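Local coordinates for putative esterase (Uncultured bacterium, PDB 7C4D), which probably hydrolyses carboxylic esters, as expected of a marine bacterial esterase with the alpha/beta hydrolase fold, at residues A[120-125]-A[230-235]; A[234-237]-A[242-245]; A[98-103]-A[204-209]; A[104-109]-A[213-218]. All coordinates share one frame; numbering follows the deposited sequence. Where two conformers were deposited one is given.

Contact 1 (A[120-125]-A[230-235])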
loop_
_atom_site.group_PDB
_atom_site.type_symbol
_atom_site.label_atom_id
_atom_site.label_comp_id
_atom_site.label_asym_id
_atom_site.label_seq_id
_atom_site.Cartn_x
_atom_site.Cartn_y
_atom_site.Cartn_z
ATOM N N ASP A 120 2.184 4.961 -7.653
ATOM C CA ASP A 120 3.414 5.633 -7.238
ATOM C C ASP A 120 4.484 4.699 -6.629
ATOM O O ASP A 120 5.001 4.978 -5.553
ATOM C CB ASP A 120 3.125 6.884 -6.409
ATOM C CG ASP A 120 4.244 7.927 -6.487
ATOM O OD1 ASP A 120 4.580 8.393 -7.610
ATOM O OD2 ASP A 120 4.788 8.269 -5.427
ATOM N N ILE A 121 4.852 3.626 -7.343
ATOM C CA ILE A 121 5.991 2.798 -7.015
ATOM C C ILE A 121 6.419 2.033 -8.269
ATOM O O ILE A 121 5.595 1.723 -9.135
ATOM C CB ILE A 121 5.661 1.855 -5.839
ATOM C CG1 ILE A 121 6.946 1.304 -5.211
ATOM C CG2 ILE A 121 4.687 0.785 -6.275
ATOM C CD1 ILE A 121 6.769 0.332 -4.079
ATOM N N ALA A 122 7.720 1.734 -8.373
ATOM C CA ALA A 122 8.224 1.060 -9.565
ATOM C C ALA A 122 8.522 -0.395 -9.216
ATOM O O ALA A 122 8.670 -0.729 -8.053
ATOM C CB ALA A 122 9.436 1.791 -10.112
ATOM N N PRO A 123 8.639 -1.329 -10.175
ATOM C CA PRO A 123 8.935 -2.700 -9.810
ATOM C C PRO A 123 10.333 -2.922 -9.221
ATOM O O PRO A 123 10.558 -3.931 -8.558
ATOM C CB PRO A 123 8.739 -3.505 -11.103
ATOM C CG PRO A 123 8.260 -2.532 -12.151
ATOM C CD PRO A 123 8.507 -1.139 -11.622
ATOM N N GLY A 124 11.260 -1.989 -9.413
ATOM C CA GLY A 124 12.654 -2.263 -9.083
ATOM C C GLY A 124 13.072 -1.862 -7.660
ATOM O O GLY A 124 12.335 -1.246 -6.886
ATOM N N LYS A 125 14.311 -2.217 -7.319
ATOM C CA LYS A 125 14.855 -2.027 -5.983
ATOM C C LYS A 125 15.220 -0.565 -5.802
ATOM O O LYS A 125 15.684 0.068 -6.741
ATOM C CB LYS A 125 16.077 -2.936 -5.768
ATOM C CG LYS A 125 16.917 -2.615 -4.538
ATOM C CD LYS A 125 18.218 -3.366 -4.471
ATOM C CE LYS A 125 19.155 -2.744 -3.453
ATOM N NZ LYS A 125 20.359 -3.578 -3.218
ATOM N N ASP A 230 12.125 8.205 -15.130
ATOM C CA ASP A 230 12.151 7.845 -16.536
ATOM C C ASP A 230 13.011 6.605 -16.752
ATOM O O ASP A 230 12.815 5.894 -17.730
ATOM C CB ASP A 230 12.530 9.058 -17.393
ATOM C CG ASP A 230 11.635 10.264 -17.127
ATOM O OD1 ASP A 230 11.786 10.886 -16.046
ATOM O OD2 ASP A 230 10.770 10.560 -17.986
ATOM N N LYS A 231 13.924 6.321 -15.813
ATOM C CA LYS A 231 14.706 5.092 -15.872
ATOM C C LYS A 231 13.884 3.879 -15.438
ATOM O O LYS A 231 14.286 2.747 -15.703
ATOM C CB LYS A 231 16.018 5.213 -15.090
ATOM C CG LYS A 231 15.955 6.018 -13.801
ATOM C CD LYS A 231 15.913 5.164 -12.552
ATOM C CE LYS A 231 16.472 5.890 -11.347
ATOM N NZ LYS A 231 16.235 5.141 -10.090
ATOM N N ASP A 232 12.730 4.124 -14.795
ATOM C CA ASP A 232 11.808 3.072 -14.384
ATOM C C ASP A 232 11.013 2.531 -15.575
ATOM O O ASP A 232 10.671 1.345 -15.597
ATOM C CB ASP A 232 10.923 3.527 -13.224
ATOM C CG ASP A 232 11.720 3.755 -11.962
ATOM O OD1 ASP A 232 12.460 2.835 -11.560
ATOM O OD2 ASP A 232 11.609 4.851 -11.401
ATOM N N ILE A 233 10.758 3.384 -16.577
ATOM C CA ILE A 233 9.956 2.991 -17.729
ATOM C C ILE A 233 10.487 1.714 -18.389
ATOM O O ILE A 233 9.682 0.836 -18.722
ATOM C CB ILE A 233 9.675 4.159 -18.711
ATOM C CG1 ILE A 233 9.235 5.415 -17.953
ATOM C CG2 ILE A 233 8.631 3.748 -19.746
ATOM C CD1 ILE A 233 9.355 6.708 -18.728
ATOM N N PRO A 234 11.818 1.536 -18.604
ATOM C CA PRO A 234 12.322 0.308 -19.228
ATOM C C PRO A 234 11.925 -1.003 -18.540
ATOM O O PRO A 234 11.437 -1.926 -19.189
ATOM C CB PRO A 234 13.857 0.497 -19.259
ATOM C CG PRO A 234 14.091 1.992 -19.130
ATOM C CD PRO A 234 12.901 2.505 -18.337
ATOM N N LEU A 235 12.124 -1.093 -17.221
ATOM C CA LEU A 235 11.741 -2.293 -16.479
ATOM C C LEU A 235 10.215 -2.454 -16.377
ATOM O O LEU A 235 9.735 -3.576 -16.549
ATOM C CB LEU A 235 12.433 -2.314 -15.107
ATOM C CG LEU A 235 12.008 -3.410 -14.125
ATOM C CD1 LEU A 235 12.250 -4.810 -14.674
ATOM C CD2 LEU A 235 12.753 -3.254 -12.805
#

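Contact 2 (A[234-237]-A[242-245])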
loop_
_atom_site.group_PDB
_atom_site.type_symbol
_atom_site.label_atom_id
_atom_site.label_comp_id
_atom_site.label_asym_id
_atom_site.label_seq_id
_atom_site.Cartn_x
_atom_site.Cartn_y
_atom_site.Cartn_z
ATOM N N PRO A 234 11.818 1.536 -18.604
ATOM C CA PRO A 234 12.322 0.308 -19.228
ATOM C C PRO A 234 11.925 -1.003 -18.540
ATOM O O PRO A 234 11.437 -1.926 -19.189
ATOM C CB PRO A 234 13.857 0.497 -19.259
ATOM C CG PRO A 234 14.091 1.992 -19.130
ATOM C CD PRO A 234 12.901 2.505 -18.337
ATOM N N LEU A 235 12.124 -1.093 -17.221
ATOM C CA LEU A 235 11.741 -2.293 -16.479
ATOM C C LEU A 235 10.215 -2.454 -16.377
ATOM O O LEU A 235 9.735 -3.576 -16.549
ATOM C CB LEU A 235 12.433 -2.314 -15.107
ATOM C CG LEU A 235 12.008 -3.410 -14.125
ATOM C CD1 LEU A 235 12.250 -4.810 -14.674
ATOM C CD2 LEU A 235 12.753 -3.254 -12.805
ATOM N N ILE A 236 9.463 -1.354 -16.121
ATOM C CA ILE A 236 7.998 -1.388 -16.167
ATOM C C ILE A 236 7.537 -2.067 -17.464
ATOM O O ILE A 236 6.734 -3.005 -17.421
ATOM C CB ILE A 236 7.364 0.024 -15.990
ATOM C CG1 ILE A 236 7.589 0.574 -14.575
ATOM C CG2 ILE A 236 5.880 -0.001 -16.346
ATOM C CD1 ILE A 236 7.238 2.084 -14.369
ATOM N N LYS A 237 8.084 -1.617 -18.613
ATOM C CA LYS A 237 7.666 -2.068 -19.941
ATOM C C LYS A 237 8.083 -3.512 -20.236
ATOM O O LYS A 237 7.361 -4.214 -20.944
ATOM C CB LYS A 237 8.117 -1.095 -21.038
ATOM C CG LYS A 237 7.418 0.264 -21.035
ATOM C CD LYS A 237 5.909 0.158 -21.070
ATOM C CE LYS A 237 5.255 1.227 -21.922
ATOM N NZ LYS A 237 4.055 0.704 -22.620
ATOM N N ASP A 242 2.373 -3.497 -22.358
ATOM C CA ASP A 242 1.320 -2.577 -22.751
ATOM C C ASP A 242 0.892 -1.677 -21.575
ATOM O O ASP A 242 -0.177 -1.087 -21.609
ATOM C CB ASP A 242 0.180 -3.379 -23.389
ATOM C CG ASP A 242 -0.456 -4.387 -22.441
ATOM O OD1 ASP A 242 0.271 -4.942 -21.598
ATOM O OD2 ASP A 242 -1.682 -4.612 -22.551
ATOM N N ALA A 243 1.745 -1.526 -20.551
ATOM C CA ALA A 243 1.454 -0.712 -19.393
ATOM C C ALA A 243 1.202 0.743 -19.794
ATOM O O ALA A 243 1.850 1.261 -20.689
ATOM C CB ALA A 243 2.588 -0.791 -18.404
ATOM N N LYS A 244 0.340 1.439 -19.052
ATOM C CA LYS A 244 0.223 2.868 -19.287
ATOM C C LYS A 244 0.735 3.583 -18.049
ATOM O O LYS A 244 0.567 3.067 -16.950
ATOM C CB LYS A 244 -1.224 3.221 -19.623
ATOM C CG LYS A 244 -1.689 2.776 -21.008
ATOM C CD LYS A 244 -3.172 2.474 -21.060
ATOM C CE LYS A 244 -3.768 2.524 -22.451
ATOM N NZ LYS A 244 -3.974 3.927 -22.887
ATOM N N LEU A 245 1.407 4.723 -18.261
ATOM C CA LEU A 245 1.936 5.597 -17.220
ATOM C C LEU A 245 1.213 6.939 -17.264
ATOM O O LEU A 245 1.147 7.566 -18.311
ATOM C CB LEU A 245 3.418 5.840 -17.477
ATOM C CG LEU A 245 4.376 4.882 -16.777
ATOM C CD1 LEU A 245 4.466 3.579 -17.538
ATOM C CD2 LEU A 245 5.755 5.509 -16.632
#

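Contact 3 (A[98-103]-A[204-209])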
loop_
_atom_site.group_PDB
_atom_site.type_symbol
_atom_site.label_atom_id
_atom_site.label_comp_id
_atom_site.label_asym_id
_atom_site.label_seq_id
_atom_site.Cartn_x
_atom_site.Cartn_y
_atom_site.Cartn_z
ATOM N N GLY A 98 1.787 -1.812 -1.221
ATOM C CA GLY A 98 0.620 -2.520 -1.746
ATOM C C GLY A 98 0.719 -2.755 -3.258
ATOM O O GLY A 98 0.295 -3.793 -3.764
ATOM N N GLY A 99 1.393 -1.837 -3.941
ATOM C CA GLY A 99 1.619 -1.958 -5.376
ATOM C C GLY A 99 2.608 -3.062 -5.742
ATOM O O GLY A 99 2.427 -3.707 -6.775
ATOM N N LYS A 100 3.651 -3.266 -4.908
ATOM C CA LYS A 100 4.597 -4.358 -5.148
ATOM C C LYS A 100 3.955 -5.707 -4.879
ATOM O O LYS A 100 4.161 -6.655 -5.639
ATOM C CB LYS A 100 5.876 -4.196 -4.329
ATOM C CG LYS A 100 7.043 -3.676 -5.150
ATOM C CD LYS A 100 8.201 -3.161 -4.331
ATOM C CE LYS A 100 9.143 -2.367 -5.207
ATOM N NZ LYS A 100 10.291 -1.839 -4.458
ATOM N N THR A 101 3.188 -5.807 -3.783
ATOM C CA THR A 101 2.442 -7.036 -3.518
ATOM C C THR A 101 1.571 -7.368 -4.719
ATOM O O THR A 101 1.502 -8.513 -5.158
ATOM C CB THR A 101 1.606 -6.877 -2.235
ATOM O OG1 THR A 101 2.472 -6.621 -1.135
ATOM C CG2 THR A 101 0.712 -8.040 -1.889
ATOM N N ALA A 102 0.921 -6.333 -5.273
ATOM C CA ALA A 102 -0.031 -6.568 -6.347
ATOM C C ALA A 102 0.713 -7.036 -7.600
ATOM O O ALA A 102 0.274 -7.965 -8.256
ATOM C CB ALA A 102 -0.851 -5.308 -6.581
ATOM N N MET A 103 1.852 -6.402 -7.905
ATOM C CA MET A 103 2.674 -6.804 -9.037
ATOM C C MET A 103 3.204 -8.237 -8.860
ATOM O O MET A 103 3.077 -9.028 -9.800
ATOM C CB MET A 103 3.815 -5.811 -9.243
ATOM C CG MET A 103 3.369 -4.535 -9.883
ATOM S SD MET A 103 4.772 -3.519 -10.351
ATOM C CE MET A 103 5.226 -2.749 -8.790
ATOM N N SER A 204 13.000 -3.993 -1.926
ATOM C CA SER A 204 13.622 -4.831 -2.936
ATOM C C SER A 204 12.810 -4.845 -4.233
ATOM O O SER A 204 11.590 -4.644 -4.221
ATOM C CB SER A 204 13.807 -6.226 -2.415
ATOM O OG SER A 204 12.573 -6.907 -2.467
ATOM N N GLY A 205 13.516 -5.138 -5.336
ATOM C CA GLY A 205 12.980 -5.150 -6.684
ATOM C C GLY A 205 12.342 -6.490 -6.996
ATOM O O GLY A 205 12.673 -7.479 -6.351
ATOM N N ILE A 206 11.420 -6.504 -7.969
ATOM C CA ILE A 206 10.755 -7.737 -8.359
ATOM C C ILE A 206 11.717 -8.548 -9.222
ATOM O O ILE A 206 12.222 -8.067 -10.233
ATOM C CB ILE A 206 9.400 -7.475 -9.055
ATOM C CG1 ILE A 206 8.504 -6.550 -8.227
ATOM C CG2 ILE A 206 8.693 -8.782 -9.362
ATOM C CD1 ILE A 206 7.218 -6.157 -8.916
ATOM N N THR A 207 11.985 -9.775 -8.787
ATOM C CA THR A 207 12.839 -10.685 -9.531
ATOM C C THR A 207 12.209 -12.069 -9.486
ATOM O O THR A 207 11.413 -12.360 -8.591
ATOM C CB THR A 207 14.304 -10.660 -9.052
ATOM O OG1 THR A 207 14.397 -10.116 -7.732
ATOM C CG2 THR A 207 15.241 -9.887 -9.961
ATOM N N GLY A 208 12.569 -12.882 -10.483
ATOM C CA GLY A 208 12.267 -14.300 -10.515
ATOM C C GLY A 208 10.866 -14.578 -11.045
ATOM O O GLY A 208 10.214 -15.533 -10.623
ATOM N N ILE A 209 10.411 -13.739 -11.977
ATOM C CA ILE A 209 9.043 -13.824 -12.467
ATOM C C ILE A 209 9.095 -14.136 -13.957
ATOM O O ILE A 209 10.013 -13.691 -14.647
ATOM C CB ILE A 209 8.266 -12.512 -12.201
ATOM C CG1 ILE A 209 8.983 -11.305 -12.826
ATOM C CG2 ILE A 209 7.997 -12.337 -10.707
ATOM C CD1 ILE A 209 8.152 -10.045 -12.944
#

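Contact 4 (A[104-109]-A[213-218])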
loop_
_atom_site.group_PDB
_atom_site.type_symbol
_atom_site.label_atom_id
_atom_site.label_comp_id
_atom_site.label_asym_id
_atom_site.label_seq_id
_atom_site.Cartn_x
_atom_site.Cartn_y
_atom_site.Cartn_z
ATOM N N TRP A 104 3.693 -8.583 -7.642
ATOM C CA TRP A 104 4.120 -9.947 -7.310
ATOM C C TRP A 104 2.988 -10.930 -7.570
ATOM O O TRP A 104 3.172 -11.883 -8.320
ATOM C CB TRP A 104 4.586 -10.062 -5.849
ATOM C CG TRP A 104 6.064 -9.927 -5.674
ATOM C CD1 TRP A 104 6.795 -8.777 -5.713
ATOM C CD2 TRP A 104 7.001 -10.996 -5.446
ATOM N NE1 TRP A 104 8.122 -9.049 -5.516
ATOM C CE2 TRP A 104 8.280 -10.403 -5.347
ATOM C CE3 TRP A 104 6.882 -12.383 -5.294
ATOM C CZ2 TRP A 104 9.432 -11.161 -5.117
ATOM C CZ3 TRP A 104 8.021 -13.128 -5.070
ATOM C CH2 TRP A 104 9.279 -12.524 -4.986
ATOM N N PHE A 105 1.818 -10.659 -6.955
ATOM C CA PHE A 105 0.648 -11.511 -7.107
ATOM C C PHE A 105 0.220 -11.688 -8.566
ATOM O O PHE A 105 -0.175 -12.787 -8.952
ATOM C CB PHE A 105 -0.506 -11.110 -6.178
ATOM C CG PHE A 105 -1.780 -11.865 -6.477
ATOM C CD1 PHE A 105 -2.052 -13.086 -5.863
ATOM C CD2 PHE A 105 -2.706 -11.367 -7.397
ATOM C CE1 PHE A 105 -3.194 -13.806 -6.205
ATOM C CE2 PHE A 105 -3.861 -12.074 -7.712
ATOM C CZ PHE A 105 -4.100 -13.289 -7.114
ATOM N N THR A 106 0.270 -10.599 -9.351
ATOM C CA THR A 106 -0.230 -10.566 -10.722
ATOM C C THR A 106 0.673 -11.393 -11.651
ATOM O O THR A 106 0.178 -12.108 -12.517
ATOM C CB THR A 106 -0.332 -9.104 -11.215
ATOM O OG1 THR A 106 -1.342 -8.447 -10.439
ATOM C CG2 THR A 106 -0.638 -8.964 -12.695
ATOM N N ALA A 107 1.995 -11.232 -11.508
ATOM C CA ALA A 107 2.977 -12.024 -12.238
ATOM C C ALA A 107 2.863 -13.529 -11.887
ATOM O O ALA A 107 2.828 -14.365 -12.776
ATOM C CB ALA A 107 4.349 -11.475 -11.937
ATOM N N ALA A 108 2.750 -13.877 -10.602
ATOM C CA ALA A 108 2.522 -15.244 -10.134
ATOM C C ALA A 108 1.171 -15.814 -10.546
ATOM O O ALA A 108 1.060 -17.039 -10.626
ATOM C CB ALA A 108 2.669 -15.369 -8.632
ATOM N N HIS A 109 0.133 -14.964 -10.703
ATOM C CA HIS A 109 -1.207 -15.474 -10.976
ATOM C C HIS A 109 -1.979 -14.596 -11.967
ATOM O O HIS A 109 -3.094 -14.170 -11.666
ATOM C CB HIS A 109 -2.030 -15.660 -9.697
ATOM C CG HIS A 109 -1.423 -16.551 -8.675
ATOM N ND1 HIS A 109 -0.750 -16.059 -7.575
ATOM C CD2 HIS A 109 -1.380 -17.899 -8.580
ATOM C CE1 HIS A 109 -0.315 -17.058 -6.841
ATOM N NE2 HIS A 109 -0.701 -18.195 -7.436
ATOM N N VAL A 213 4.244 -10.236 -18.386
ATOM C CA VAL A 213 2.940 -10.479 -17.785
ATOM C C VAL A 213 1.877 -9.907 -18.726
ATOM O O VAL A 213 1.908 -8.710 -19.038
ATOM C CB VAL A 213 2.822 -9.862 -16.378
ATOM C CG1 VAL A 213 1.497 -10.233 -15.724
ATOM C CG2 VAL A 213 3.969 -10.246 -15.467
ATOM N N HIS A 214 0.936 -10.765 -19.136
ATOM C CA HIS A 214 -0.143 -10.416 -20.058
ATOM C C HIS A 214 -1.381 -9.925 -19.298
ATOM O O HIS A 214 -2.460 -10.524 -19.375
ATOM C CB HIS A 214 -0.510 -11.613 -20.952
ATOM C CG HIS A 214 0.610 -12.158 -21.775
ATOM N ND1 HIS A 214 1.107 -11.502 -22.889
ATOM C CD2 HIS A 214 1.327 -13.296 -21.659
ATOM C CE1 HIS A 214 2.093 -12.204 -23.412
ATOM N NE2 HIS A 214 2.242 -13.315 -22.678
ATOM N N VAL A 215 -1.215 -8.831 -18.542
ATOM C CA VAL A 215 -2.317 -8.226 -17.801
ATOM C C VAL A 215 -2.222 -6.738 -18.084
ATOM O O VAL A 215 -1.125 -6.197 -17.980
ATOM C CB VAL A 215 -2.239 -8.479 -16.274
ATOM C CG1 VAL A 215 -3.333 -7.743 -15.493
ATOM C CG2 VAL A 215 -2.267 -9.964 -15.941
ATOM N N PRO A 216 -3.329 -6.047 -18.472
ATOM C CA PRO A 216 -3.315 -4.584 -18.603
ATOM C C PRO A 216 -2.965 -3.893 -17.280
ATOM O O PRO A 216 -3.569 -4.174 -16.268
ATOM C CB PRO A 216 -4.751 -4.214 -19.029
ATOM C CG PRO A 216 -5.340 -5.497 -19.571
ATOM C CD PRO A 216 -4.625 -6.632 -18.849
ATOM N N ALA A 217 -2.009 -2.967 -17.291
ATOM C CA ALA A 217 -1.603 -2.328 -16.064
ATOM C C ALA A 217 -1.578 -0.813 -16.251
ATOM O O ALA A 217 -1.222 -0.311 -17.312
ATOM C CB ALA A 217 -0.224 -2.828 -15.671
ATOM N N LEU A 218 -1.857 -0.101 -15.158
ATOM C CA LEU A 218 -1.777 1.360 -15.110
ATOM C C LEU A 218 -0.845 1.773 -13.967
ATOM O O LEU A 218 -1.051 1.352 -12.832
ATOM C CB LEU A 218 -3.190 1.947 -14.933
ATOM C CG LEU A 218 -3.269 3.456 -14.629
ATOM C CD1 LEU A 218 -2.669 4.273 -15.765
ATOM C CD2 LEU A 218 -4.722 3.900 -14.379
#

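Contact 1 (A[120-125]-A[230-235])
Ala122 sets its methyl over the flat of the Asp232 carboxylate, with CB 3.5 Å from CG and just as far from OD1 (3.5 Å). This is the close-fitting half of the contact, and Ala122 itself is buried. Asp232 leaves its backbone with CG beside its own N and anti to its carbonyl carbon (chi1 -67°). OD2 is taken up by the backbone N of Thr229, which holds the carboxylate against the turn leading into helix 232-239. Next along, Pro123 CG meets Leu235 CG more loosely, at 4.3 Å; Pro123 also leans on Ile236 and Ile239 of the same helix and on Met103. The partly exposed Leu235 lies on the more solvent-facing side, together with the partly exposed Gly124, and there its CD2 still comes within 3.9 Å of Gly124 CA. At the other end of the loop Asp120 accepts a hydrogen bond from His253 ND1, consistent with the acid of a Ser-His-Asp triad, so the contact backs a loop that begins at the probable active site. The two segments meet by van der Waals contact, with no hydrogen bond between them: the acidic group here offers a flat surface to a methyl, while its OD2 is bonded by Thr229 N.

Contact 2 (A[234-237]-A[242-245])
Ile236 lays its CG2 methyl against two apolar neighbours at once, Ala243 CB at 4.0 Å and Leu245 CD1 at 4.0 Å. These belong to the closing half of a beta-alpha-beta crossover, in which helix 232-239 leads from strand 217-222 to the adjacent parallel strand 244-248, the outermost of the sheet on this side. The torsion that puts CG2 anti to the backbone N (CG1 at chi1 -68°) turns this methyl to the strand. Ile236 and Leu245 extend toward one another and meet tip to tip, while Ala243, buried and short, lets the helix come close: Lys237 and Ala243 have their CA atoms 6.4 Å apart. Both Ile236 and Leu245 also rest on Phe219 of strand 217-222, which continues the apolar layer between helix and sheet.

Polar contact is left to Lys237, which is partly exposed. Its chain does not run out straight but bends at chi2, chi3 and chi4, folding alongside Ala243 so that CD passes 4.4 Å from Ala243 CB before the amine turns to the backbone. The ammonium has Pro241 O as a second acceptor, so two carbonyls of the link between helix and strand hold it. The carboxylate of Asp242 is only a distant electrostatic neighbour, with OD1 6.9 Å from NZ. Lys237 NZ donates to Ala243 O at 3.0 Å, lying in the carbonyl plane on a lone pair, with a C=O...N angle of 142°.

Contact 3 (A[98-103]-A[204-209])
The peptide carbonyl of Ser204 is the flat group here, and Lys100 comes at it over one face. NZ donates to Ser204 O at 3.1 Å from 56° out of the carbonyl plane, so neither lone pair at the edge is used; CE also lies 3.5 Å from that oxygen. Beyond CG the lysine chain is fully extended, which carries the amine from the buried Lys100 position on the helix to the loop. A second acceptor, Gly124 O, shares the ammonium, and Ser204 OG is engaged by Asn201 O. The apolar part belongs to Ile206 and Met103, whose side chains cross at about a right angle. Ile206 was modelled in two conformers; in the one given, CD1 reaches in to 3.9 Å from Met103 SD, and the bend at chi3 (-80°) turns Met103 CE toward it, also at 3.9 Å. Gly98 belongs to a GxSxG sequence consistent with the nucleophile elbow of alpha/beta hydrolases, and the loop packs on the helix just after this turn. Helix 97-108 thus lies between several elements: Met103 packs on Leu116 and Val118 of strand 113-119, Lys100 and Thr101 touch Tyr71 of helix 71-84, and the 204-209 loop is joined to Pro123, beyond strand 113-119, by a backbone bond from Ile206.

Contact 4 (A[104-109]-A[213-218])
Apolar contact across the segments comes from methyl groups. Thr106 CG2 fits against both valines, 3.8 Å from Val215 CG2 and 3.9 Å from Val213 CG1, crossing Val213 at about a right angle and Val215 at a slant. One residue on, Ala107 CB meets the other branch of Val213, CG2, at 3.8 Å. With OG1 beside its own backbone N (chi1 -66°), Thr106 has CG2 anti to that N and turned to the valines. This is the last part of helix 97-108 lying against the approach to strand 217-222, a helix-to-sheet layer of the alpha/beta hydrolase fold; Thr106 and Val215 both also touch Val113 of strand 113-119. Among polar interactions, no hydrogen bond crosses between the segments. Thr106 OG1 is satisfied within its helix by Ala102 O, and its CG2 is the branch that faces the valines. Backbone bonding shapes the other side: His214 is the centre of an inverse gamma turn, closed by a weak bond from Val215 N to Val213 O at 3.2 Å. This turn brings the two valines round to the same methyl.

In the fold
From the N terminus, helix 97-108 supplies the first halves of contacts 3 and 4 in succession, and the loop after strand 113-119 supplies that of contact 1. Roughly a hundred residues later, past several helices, the partners return in the same order: 204-209 closes contact 3, 213-218 closes contact 4 and 230-235 closes contact 1. These three long loops therefore cross one another. Contact 2 is local, opening on the helix where contact 1 ends and closing at 242-245. Contacts 1 and 3 meet through the Pro123 and Gly124 carbonyls, contacts 2 and 4 through neighbouring strands 244-248 and 217-222, tying helices 97-108 and 232-239 to the sheet.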